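Local structure of NADH kinase POS5, mitochondrial (Saccharomyces cerevisiae, 3AFO) at residues A[194-205]-A[299-309]. The protein phosphorylates NADH, and with lower preference NAD(+), using ATP, and so supplies the mitochondrion with the reductant NADPH. Numbering follows the deposited sequence. Where two conformers were deposited one is given.
With NAI (1,4-dihydronicotinamide adenine dinucleotide), chain C.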
ATOM      1  N   ILE A 194      12.026 -31.581 -10.193  1.00 31.45           N
ATOM      2  CA  ILE A 194      11.022 -31.409 -11.218  1.00 30.83           C
ATOM      3  C   ILE A 194      11.131 -29.955 -11.706  1.00 30.34           C
ATOM      4  O   ILE A 194      10.906 -29.010 -10.933  1.00 29.38           O
ATOM      5  CB  ILE A 194       9.611 -31.702 -10.658  1.00 30.92           C
ATOM      6  CG1 ILE A 194       9.569 -33.105 -10.020  1.00 31.71           C
ATOM      7  CG2 ILE A 194       8.567 -31.534 -11.756  1.00 31.78           C
ATOM      8  CD1 ILE A 194       8.365 -33.384  -9.089  1.00 32.05           C
ATOM      9  N   VAL A 195      11.502 -29.790 -12.973  1.00 29.66           N
ATOM     10  CA  VAL A 195      11.730 -28.466 -13.562  1.00 29.42           C
ATOM     11  C   VAL A 195      10.527 -27.968 -14.377  1.00 29.11           C
ATOM     12  O   VAL A 195       9.992 -28.671 -15.233  1.00 29.05           O
ATOM     13  CB  VAL A 195      13.010 -28.436 -14.431  1.00 29.66           C
ATOM     14  CG1 VAL A 195      13.373 -27.003 -14.832  1.00 28.97           C
ATOM     15  CG2 VAL A 195      14.176 -29.101 -13.694  1.00 30.34           C
ATOM     16  N   THR A 196      10.105 -26.743 -14.094  1.00 28.31           N
ATOM     17  CA  THR A 196       9.063 -26.084 -14.870  1.00 27.45           C
ATOM     18  C   THR A 196       9.532 -24.686 -15.287  1.00 27.12           C
ATOM     19  O   THR A 196      10.453 -24.119 -14.687  1.00 26.84           O
ATOM     20  CB  THR A 196       7.730 -25.997 -14.089  1.00 27.24           C
ATOM     21  OG1 THR A 196       7.975 -25.521 -12.763  1.00 26.93           O
ATOM     22  CG2 THR A 196       7.053 -27.364 -14.000  1.00 28.83           C
ATOM     23  N   HIS A 197       8.899 -24.142 -16.321  1.00 26.38           N
ATOM     24  CA  HIS A 197       9.277 -22.854 -16.870  1.00 25.73           C
ATOM     25  C   HIS A 197       8.111 -21.875 -16.815  1.00 24.41           C
ATOM     26  O   HIS A 197       6.971 -22.244 -17.091  1.00 23.91           O
ATOM     27  CB  HIS A 197       9.789 -23.028 -18.294  1.00 26.59           C
ATOM     28  CG  HIS A 197      10.993 -23.915 -18.382  1.00 29.00           C
ATOM     29  ND1 HIS A 197      10.913 -25.288 -18.289  1.00 32.23           N
ATOM     30  CD2 HIS A 197      12.306 -23.623 -18.527  1.00 30.54           C
ATOM     31  CE1 HIS A 197      12.127 -25.805 -18.379  1.00 32.07           C
ATOM     32  NE2 HIS A 197      12.989 -24.816 -18.526  1.00 32.69           N
ATOM     33  N   ALA A 198       8.415 -20.632 -16.445  1.00 23.10           N
ATOM     34  CA  ALA A 198       7.388 -19.619 -16.193  1.00 21.90           C
ATOM     35  C   ALA A 198       7.593 -18.369 -17.022  1.00 21.56           C
ATOM     36  O   ALA A 198       8.684 -17.800 -17.053  1.00 21.20           O
ATOM     37  CB  ALA A 198       7.331 -19.259 -14.702  1.00 21.89           C
ATOM     38  N   MET A 199       6.518 -17.927 -17.668  1.00 20.98           N
ATOM     39  CA  MET A 199       6.516 -16.659 -18.384  1.00 20.95           C
ATOM     40  C   MET A 199       6.013 -15.520 -17.479  1.00 20.03           C
ATOM     41  O   MET A 199       6.490 -14.384 -17.573  1.00 19.85           O
ATOM     42  CB  MET A 199       5.622 -16.802 -19.616  1.00 20.67           C
ATOM     43  CG  MET A 199       5.339 -15.557 -20.363  1.00 23.49           C
ATOM     44  SD  MET A 199       4.535 -15.987 -21.921  1.00 27.76           S
ATOM     45  CE  MET A 199       4.503 -14.362 -22.640  1.00 24.20           C
ATOM     46  N   ASN A 200       5.044 -15.849 -16.630  1.00 19.33           N
ATOM     47  CA  ASN A 200       4.425 -14.915 -15.690  1.00 18.58           C
ATOM     48  C   ASN A 200       5.038 -15.040 -14.310  1.00 18.23           C
ATOM     49  O   ASN A 200       5.690 -14.112 -13.800  1.00 17.80           O
ATOM     50  CB  ASN A 200       2.935 -15.231 -15.552  1.00 18.07           C
ATOM     51  CG  ASN A 200       2.030 -14.227 -16.225  1.00 18.07           C
ATOM     52  OD1 ASN A 200       0.810 -14.295 -16.040  1.00 20.61           O
ATOM     53  ND2 ASN A 200       2.590 -13.300 -16.996  1.00 14.83           N
ATOM     54  N   ASP A 201       4.791 -16.185 -13.687  1.00 17.96           N
ATOM     55  CA  ASP A 201       5.115 -16.339 -12.290  1.00 18.24           C
ATOM     56  C   ASP A 201       5.166 -17.757 -11.775  1.00 18.38           C
ATOM     57  O   ASP A 201       4.679 -18.702 -12.410  1.00 18.46           O
ATOM     58  CB  ASP A 201       4.134 -15.520 -11.431  1.00 18.30           C
ATOM     59  CG  ASP A 201       2.681 -15.695 -11.852  1.00 19.16           C
ATOM     60  OD1 ASP A 201       2.278 -16.805 -12.291  1.00 18.10           O
ATOM     61  OD2 ASP A 201       1.930 -14.703 -11.720  1.00 18.26           O
ATOM     62  N   ILE A 202       5.763 -17.875 -10.594  1.00 18.29           N
ATOM     63  CA  ILE A 202       5.756 -19.078  -9.800  1.00 18.53           C
ATOM     64  C   ILE A 202       5.208 -18.659  -8.448  1.00 18.88           C
ATOM     65  O   ILE A 202       5.708 -17.693  -7.842  1.00 19.06           O
ATOM     66  CB  ILE A 202       7.181 -19.639  -9.648  1.00 18.46           C
ATOM     67  CG1 ILE A 202       7.709 -20.052 -11.030  1.00 18.25           C
ATOM     68  CG2 ILE A 202       7.202 -20.828  -8.641  1.00 19.66           C
ATOM     69  CD1 ILE A 202       9.188 -19.750 -11.264  1.00 20.35           C
ATOM     70  N   PHE A 203       4.185 -19.355  -7.964  1.00 17.94           N
ATOM     71  CA  PHE A 203       3.643 -18.993  -6.646  1.00 18.26           C
ATOM     72  C   PHE A 203       3.236 -20.141  -5.756  1.00 17.80           C
ATOM     73  O   PHE A 203       2.916 -21.231  -6.228  1.00 16.94           O
ATOM     74  CB  PHE A 203       2.541 -17.904  -6.720  1.00 18.13           C
ATOM     75  CG  PHE A 203       1.317 -18.288  -7.509  1.00 19.33           C
ATOM     76  CD1 PHE A 203       0.234 -18.909  -6.891  1.00 20.86           C
ATOM     77  CD2 PHE A 203       1.215 -17.966  -8.848  1.00 19.96           C
ATOM     78  CE1 PHE A 203      -0.912 -19.233  -7.624  1.00 22.33           C
ATOM     79  CE2 PHE A 203       0.058 -18.287  -9.584  1.00 21.45           C
ATOM     80  CZ  PHE A 203      -0.993 -18.920  -8.970  1.00 19.60           C
ATOM     81  N   LEU A 204       3.323 -19.874  -4.458  1.00 17.30           N
ATOM     82  CA  LEU A 204       2.938 -20.789  -3.406  1.00 17.45           C
ATOM     83  C   LEU A 204       1.730 -20.172  -2.716  1.00 18.28           C
ATOM     84  O   LEU A 204       1.685 -18.955  -2.513  1.00 16.97           O
ATOM     85  CB  LEU A 204       4.088 -20.967  -2.419  1.00 17.16           C
ATOM     86  CG  LEU A 204       5.333 -21.658  -2.987  1.00 17.77           C
ATOM     87  CD1 LEU A 204       6.524 -21.495  -2.052  1.00 17.19           C
ATOM     88  CD2 LEU A 204       5.046 -23.154  -3.232  1.00 15.66           C
ATOM     89  N   HIS A 205       0.743 -20.996  -2.382  1.00 18.48           N
ATOM     90  CA  HIS A 205      -0.487 -20.487  -1.784  1.00 19.05           C
ATOM     91  C   HIS A 205      -1.115 -21.545  -0.884  1.00 20.00           C
ATOM     92  O   HIS A 205      -1.042 -22.733  -1.194  1.00 19.85           O
ATOM     93  CB  HIS A 205      -1.473 -20.058  -2.868  1.00 19.17           C
ATOM     94  CG  HIS A 205      -2.508 -19.089  -2.384  1.00 20.23           C
ATOM     95  ND1 HIS A 205      -3.581 -19.474  -1.612  1.00 20.66           N
ATOM     96  CD2 HIS A 205      -2.615 -17.748  -2.534  1.00 18.76           C
ATOM     97  CE1 HIS A 205      -4.308 -18.413  -1.309  1.00 20.47           C
ATOM     98  NE2 HIS A 205      -3.749 -17.355  -1.866  1.00 19.41           N
ATOM     99  N   VAL A 299       0.586 -26.402   1.251  0.50 33.18           N
ATOM    100  CA  VAL A 299       0.806 -25.354   0.254  0.50 31.23           C
ATOM    101  C   VAL A 299       0.638 -25.868  -1.173  0.50 30.01           C
ATOM    102  O   VAL A 299       1.080 -26.969  -1.503  0.50 29.78           O
ATOM    103  CB  VAL A 299       2.222 -24.754   0.360  0.50 31.32           C
ATOM    104  CG1 VAL A 299       2.287 -23.452  -0.411  0.50 30.71           C
ATOM    105  CG2 VAL A 299       2.610 -24.530   1.811  0.50 31.68           C
ATOM    106  N   LYS A 300       0.012 -25.064  -2.023  0.50 28.32           N
ATOM    107  CA  LYS A 300      -0.105 -25.400  -3.431  0.50 27.24           C
ATOM    108  C   LYS A 300       0.978 -24.668  -4.213  0.50 26.37           C
ATOM    109  O   LYS A 300       1.280 -23.514  -3.916  0.50 25.97           O
ATOM    110  CB  LYS A 300      -1.493 -25.037  -3.973  0.50 27.12           C
ATOM    111  CG  LYS A 300      -1.844 -25.724  -5.297  0.50 27.11           C
ATOM    112  CD  LYS A 300      -3.221 -25.320  -5.826  0.50 25.98           C
ATOM    113  CE  LYS A 300      -4.356 -25.770  -4.916  0.50 25.12           C
ATOM    114  NZ  LYS A 300      -4.441 -27.257  -4.757  0.50 25.24           N
ATOM    115  N   LEU A 301       1.564 -25.345  -5.199  1.00 25.62           N
ATOM    116  CA  LEU A 301       2.500 -24.714  -6.112  1.00 24.60           C
ATOM    117  C   LEU A 301       1.841 -24.533  -7.477  1.00 24.27           C
ATOM    118  O   LEU A 301       1.333 -25.508  -8.073  1.00 23.69           O
ATOM    119  CB  LEU A 301       3.771 -25.568  -6.243  1.00 24.08           C
ATOM    120  CG  LEU A 301       4.766 -25.156  -7.336  1.00 23.79           C
ATOM    121  CD1 LEU A 301       5.439 -23.808  -7.048  1.00 20.29           C
ATOM    122  CD2 LEU A 301       5.820 -26.251  -7.545  1.00 24.22           C
ATOM    123  N   SER A 302       1.861 -23.299  -7.981  1.00 22.84           N
ATOM    124  CA  SER A 302       1.400 -23.028  -9.330  1.00 22.55           C
ATOM    125  C   SER A 302       2.456 -22.320 -10.161  1.00 22.51           C
ATOM    126  O   SER A 302       3.256 -21.537  -9.641  1.00 21.66           O
ATOM    127  CB  SER A 302       0.108 -22.203  -9.311  1.00 22.38           C
ATOM    128  OG  SER A 302      -0.868 -22.826  -8.490  1.00 23.01           O
ATOM    129  N   VAL A 303       2.451 -22.607 -11.461  1.00 22.16           N
ATOM    130  CA  VAL A 303       3.406 -22.026 -12.392  1.00 22.38           C
ATOM    131  C   VAL A 303       2.568 -21.487 -13.549  1.00 22.87           C
ATOM    132  O   VAL A 303       1.830 -22.245 -14.201  1.00 23.06           O
ATOM    133  CB  VAL A 303       4.419 -23.076 -12.920  1.00 22.67           C
ATOM    134  CG1 VAL A 303       5.282 -22.475 -14.028  1.00 23.41           C
ATOM    135  CG2 VAL A 303       5.294 -23.641 -11.800  1.00 22.55           C
ATOM    136  N   ASP A 304       2.658 -20.180 -13.786  1.00 22.84           N
ATOM    137  CA  ASP A 304       1.763 -19.479 -14.734  1.00 22.79           C
ATOM    138  C   ASP A 304       0.281 -19.815 -14.521  1.00 23.43           C
ATOM    139  O   ASP A 304      -0.490 -19.899 -15.475  1.00 23.21           O
ATOM    140  CB  ASP A 304       2.198 -19.732 -16.182  1.00 22.17           C
ATOM    141  CG  ASP A 304       3.538 -19.111 -16.493  1.00 21.42           C
ATOM    142  OD1 ASP A 304       3.943 -18.208 -15.729  1.00 20.39           O
ATOM    143  OD2 ASP A 304       4.196 -19.507 -17.486  1.00 20.42           O
ATOM    144  N   GLY A 305      -0.114 -19.989 -13.261  1.00 23.75           N
ATOM    145  CA  GLY A 305      -1.519 -20.234 -12.932  1.00 25.35           C
ATOM    146  C   GLY A 305      -1.937 -21.697 -12.917  1.00 26.78           C
ATOM    147  O   GLY A 305      -2.981 -22.035 -12.351  1.00 27.04           O
ATOM    148  N   ILE A 306      -1.109 -22.558 -13.501  1.00 27.78           N
ATOM    149  CA  ILE A 306      -1.373 -23.999 -13.580  1.00 29.65           C
ATOM    150  C   ILE A 306      -0.930 -24.712 -12.306  1.00 29.84           C
ATOM    151  O   ILE A 306       0.257 -24.732 -11.998  1.00 29.39           O
ATOM    152  CB  ILE A 306      -0.692 -24.627 -14.838  1.00 29.45           C
ATOM    153  CG1 ILE A 306      -1.242 -23.975 -16.115  1.00 30.65           C
ATOM    154  CG2 ILE A 306      -0.907 -26.155 -14.899  1.00 30.49           C
ATOM    155  CD1 ILE A 306      -2.773 -24.137 -16.290  1.00 33.09           C
ATOM    156  N   PRO A 307      -1.893 -25.284 -11.549  1.00 30.93           N
ATOM    157  CA  PRO A 307      -1.548 -26.021 -10.329  1.00 31.43           C
ATOM    158  C   PRO A 307      -0.635 -27.175 -10.686  1.00 32.14           C
ATOM    159  O   PRO A 307      -0.920 -27.908 -11.634  1.00 32.43           O
ATOM    160  CB  PRO A 307      -2.900 -26.542  -9.839  1.00 31.55           C
ATOM    161  CG  PRO A 307      -3.901 -25.570 -10.421  1.00 31.01           C
ATOM    162  CD  PRO A 307      -3.353 -25.249 -11.768  1.00 30.85           C
ATOM    163  N   GLN A 308       0.474 -27.305  -9.965  1.00 32.27           N
ATOM    164  CA  GLN A 308       1.439 -28.358 -10.239  1.00 33.20           C
ATOM    165  C   GLN A 308       1.200 -29.503  -9.287  1.00 33.98           C
ATOM    166  O   GLN A 308       1.005 -30.645  -9.700  1.00 34.36           O
ATOM    167  CB  GLN A 308       2.876 -27.844 -10.079  1.00 32.39           C
ATOM    168  CG  GLN A 308       3.234 -26.708 -11.030  1.00 31.28           C
ATOM    169  CD  GLN A 308       3.022 -27.080 -12.489  1.00 29.17           C
ATOM    170  OE1 GLN A 308       2.164 -26.523 -13.165  1.00 30.05           O
ATOM    171  NE2 GLN A 308       3.787 -28.032 -12.968  1.00 28.49           N
ATOM    172  N   GLN A 309       1.166 -29.158  -8.007  1.00 34.92           N
ATOM    173  CA  GLN A 309       1.277 -30.103  -6.914  1.00 35.63           C
ATOM    174  C   GLN A 309       0.941 -29.433  -5.610  1.00 35.63           C
ATOM    175  O   GLN A 309       1.183 -28.235  -5.418  1.00 35.55           O
ATOM    176  CB  GLN A 309       2.724 -30.536  -6.781  1.00 35.90           C
ATOM    177  CG  GLN A 309       3.055 -31.856  -7.399  1.00 37.69           C
ATOM    178  CD  GLN A 309       4.399 -32.331  -6.935  1.00 38.17           C
ATOM    179  OE1 GLN A 309       5.278 -32.622  -7.741  1.00 40.44           O
ATOM    180  NE2 GLN A 309       4.582 -32.389  -5.616  1.00 38.79           N
TER
HETATM  181  PA  NAI C1001      -6.876 -16.639 -15.205  1.00 37.38           P
HETATM  182  O1A NAI C1001      -7.844 -16.321 -16.307  1.00 38.23           O
HETATM  183  O2A NAI C1001      -7.528 -17.366 -13.910  1.00 37.53           O
HETATM  184  O5B NAI C1001      -6.217 -15.354 -14.604  1.00 36.35           O
HETATM  185  C5B NAI C1001      -5.769 -14.440 -15.483  1.00 32.42           C
HETATM  186  C4B NAI C1001      -6.330 -13.110 -15.129  1.00 28.63           C
HETATM  187  O4B NAI C1001      -5.088 -12.369 -14.986  1.00 26.51           O
HETATM  188  C3B NAI C1001      -6.947 -12.732 -16.471  1.00 27.23           C
HETATM  189  O3B NAI C1001      -7.783 -11.585 -16.301  1.00 26.14           O
HETATM  190  C2B NAI C1001      -5.694 -12.389 -17.278  1.00 25.98           C
HETATM  191  O2B NAI C1001      -5.970 -11.471 -18.327  1.00 29.14           O
HETATM  192  C1B NAI C1001      -4.831 -11.682 -16.233  1.00 24.59           C
HETATM  193  N9A NAI C1001      -3.381 -11.810 -16.553  1.00 22.58           N
HETATM  194  C8A NAI C1001      -2.676 -12.937 -16.704  1.00 22.08           C
HETATM  195  N7A NAI C1001      -1.402 -12.621 -16.991  1.00 20.73           N
HETATM  196  C5A NAI C1001      -1.295 -11.292 -16.997  1.00 20.58           C
HETATM  197  C6A NAI C1001      -0.251 -10.392 -17.217  1.00 20.36           C
HETATM  198  N6A NAI C1001       1.006 -10.796 -17.490  1.00 17.25           N
HETATM  199  N1A NAI C1001      -0.527  -9.074 -17.153  1.00 19.23           N
HETATM  200  C2A NAI C1001      -1.744  -8.622 -16.888  1.00 19.36           C
HETATM  201  N3A NAI C1001      -2.755  -9.451 -16.673  1.00 20.02           N
HETATM  202  C4A NAI C1001      -2.561 -10.781 -16.726  1.00 21.24           C
HETATM  203  O3  NAI C1001      -5.666 -17.674 -15.673  1.00 32.63           O
HETATM  204  PN  NAI C1001      -4.728 -17.406 -16.950  1.00 31.78           P
HETATM  205  O1N NAI C1001      -5.379 -16.414 -17.866  1.00 30.93           O
HETATM  206  O2N NAI C1001      -4.301 -18.756 -17.375  1.00 30.09           O
HETATM  207  O5D NAI C1001      -3.410 -16.634 -16.369  1.00 27.57           O
HETATM  208  C5D NAI C1001      -2.645 -17.202 -15.319  1.00 23.07           C
HETATM  209  C4D NAI C1001      -2.221 -16.107 -14.353  1.00 20.22           C
HETATM  210  O4D NAI C1001      -3.355 -15.851 -13.493  1.00 19.40           O
HETATM  211  C3D NAI C1001      -1.159 -16.556 -13.362  1.00 19.70           C
HETATM  212  O3D NAI C1001       0.151 -16.471 -13.941  1.00 19.57           O
HETATM  213  C2D NAI C1001      -1.348 -15.519 -12.231  1.00 18.44           C
HETATM  214  O2D NAI C1001      -0.413 -14.443 -12.398  1.00 17.36           O
HETATM  215  C1D NAI C1001      -2.792 -14.996 -12.489  1.00 18.95           C
HETATM  216  N1N NAI C1001      -3.546 -15.124 -11.232  1.00 19.37           N
HETATM  217  C2N NAI C1001      -3.979 -13.948 -10.628  1.00 18.94           C
HETATM  218  C3N NAI C1001      -4.674 -13.976  -9.431  1.00 18.50           C
HETATM  219  C7N NAI C1001      -5.141 -12.630  -8.821  1.00 16.82           C
HETATM  220  O7N NAI C1001      -5.796 -12.572  -7.782  1.00 18.02           O
HETATM  221  N7N NAI C1001      -4.793 -11.558  -9.504  1.00 15.22           N
HETATM  222  C4N NAI C1001      -4.943 -15.212  -8.828  1.00 19.61           C
HETATM  223  C5N NAI C1001      -4.509 -16.415  -9.423  1.00 19.78           C
HETATM  224  C6N NAI C1001      -3.801 -16.386 -10.625  1.00 19.20           C
HETATM  225  O   HOH W   1       4.343 -22.544 -17.530  1.00 41.97           O
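Asp304 reaches from the hairpin turn at the end of strand 299-303 into the bend at 199-200, where strand 194-198 passes into strand 201-205. From CB, within the turn, CG stands anti to the carbonyl carbon (chi1 -67°), which turns the carboxylate to the backbone of that bend. OD2 takes the N-H of Met199 at 2.8 Å in an almost straight bond on its syn lone pair. OD1 is gripped twice: Asn200 N, at 2.8 Å, comes from above the carboxylate plane, whereas Asp201 N, at 3.0 Å, lies nearly along the C-O axis. Asp304 N answers with a straight bond to Asp201 O. Cutting Asp304 back to an alanine would remove both oxygens and is likely to leave the amides of Met199, Asn200 and Asp201 without their acceptor.

Beyond the bend, strands 201-205 and 299-303 pair antiparallel. Ser302 CB lies over one face of the Phe203 ring, 3.8 Å from its centroid in a CH-pi contact, while Tyr243 meets that ring edge-to-face. On the other side of the sheet, Leu301 CD1 packs between Ile202 CG2 at 3.8 Å and Leu204 CD2, and Val303 sets CG2 against Thr196 OG1 and CG1 against Ala198 CB.

The bend thus holds Asp201 at the NADH, its OD2 accepting a hydrogen bond, modelled doubtfully short, from O2D of the nicotinamide ribose. Gly305, whose backbone angles by themselves call for glycine, lies against the same ribose; a beta-carbon would also run into C5D. Together they form a ribose-binding wall of the dinucleotide site in the beta-sandwich, C-terminal part of the NAD kinase fold.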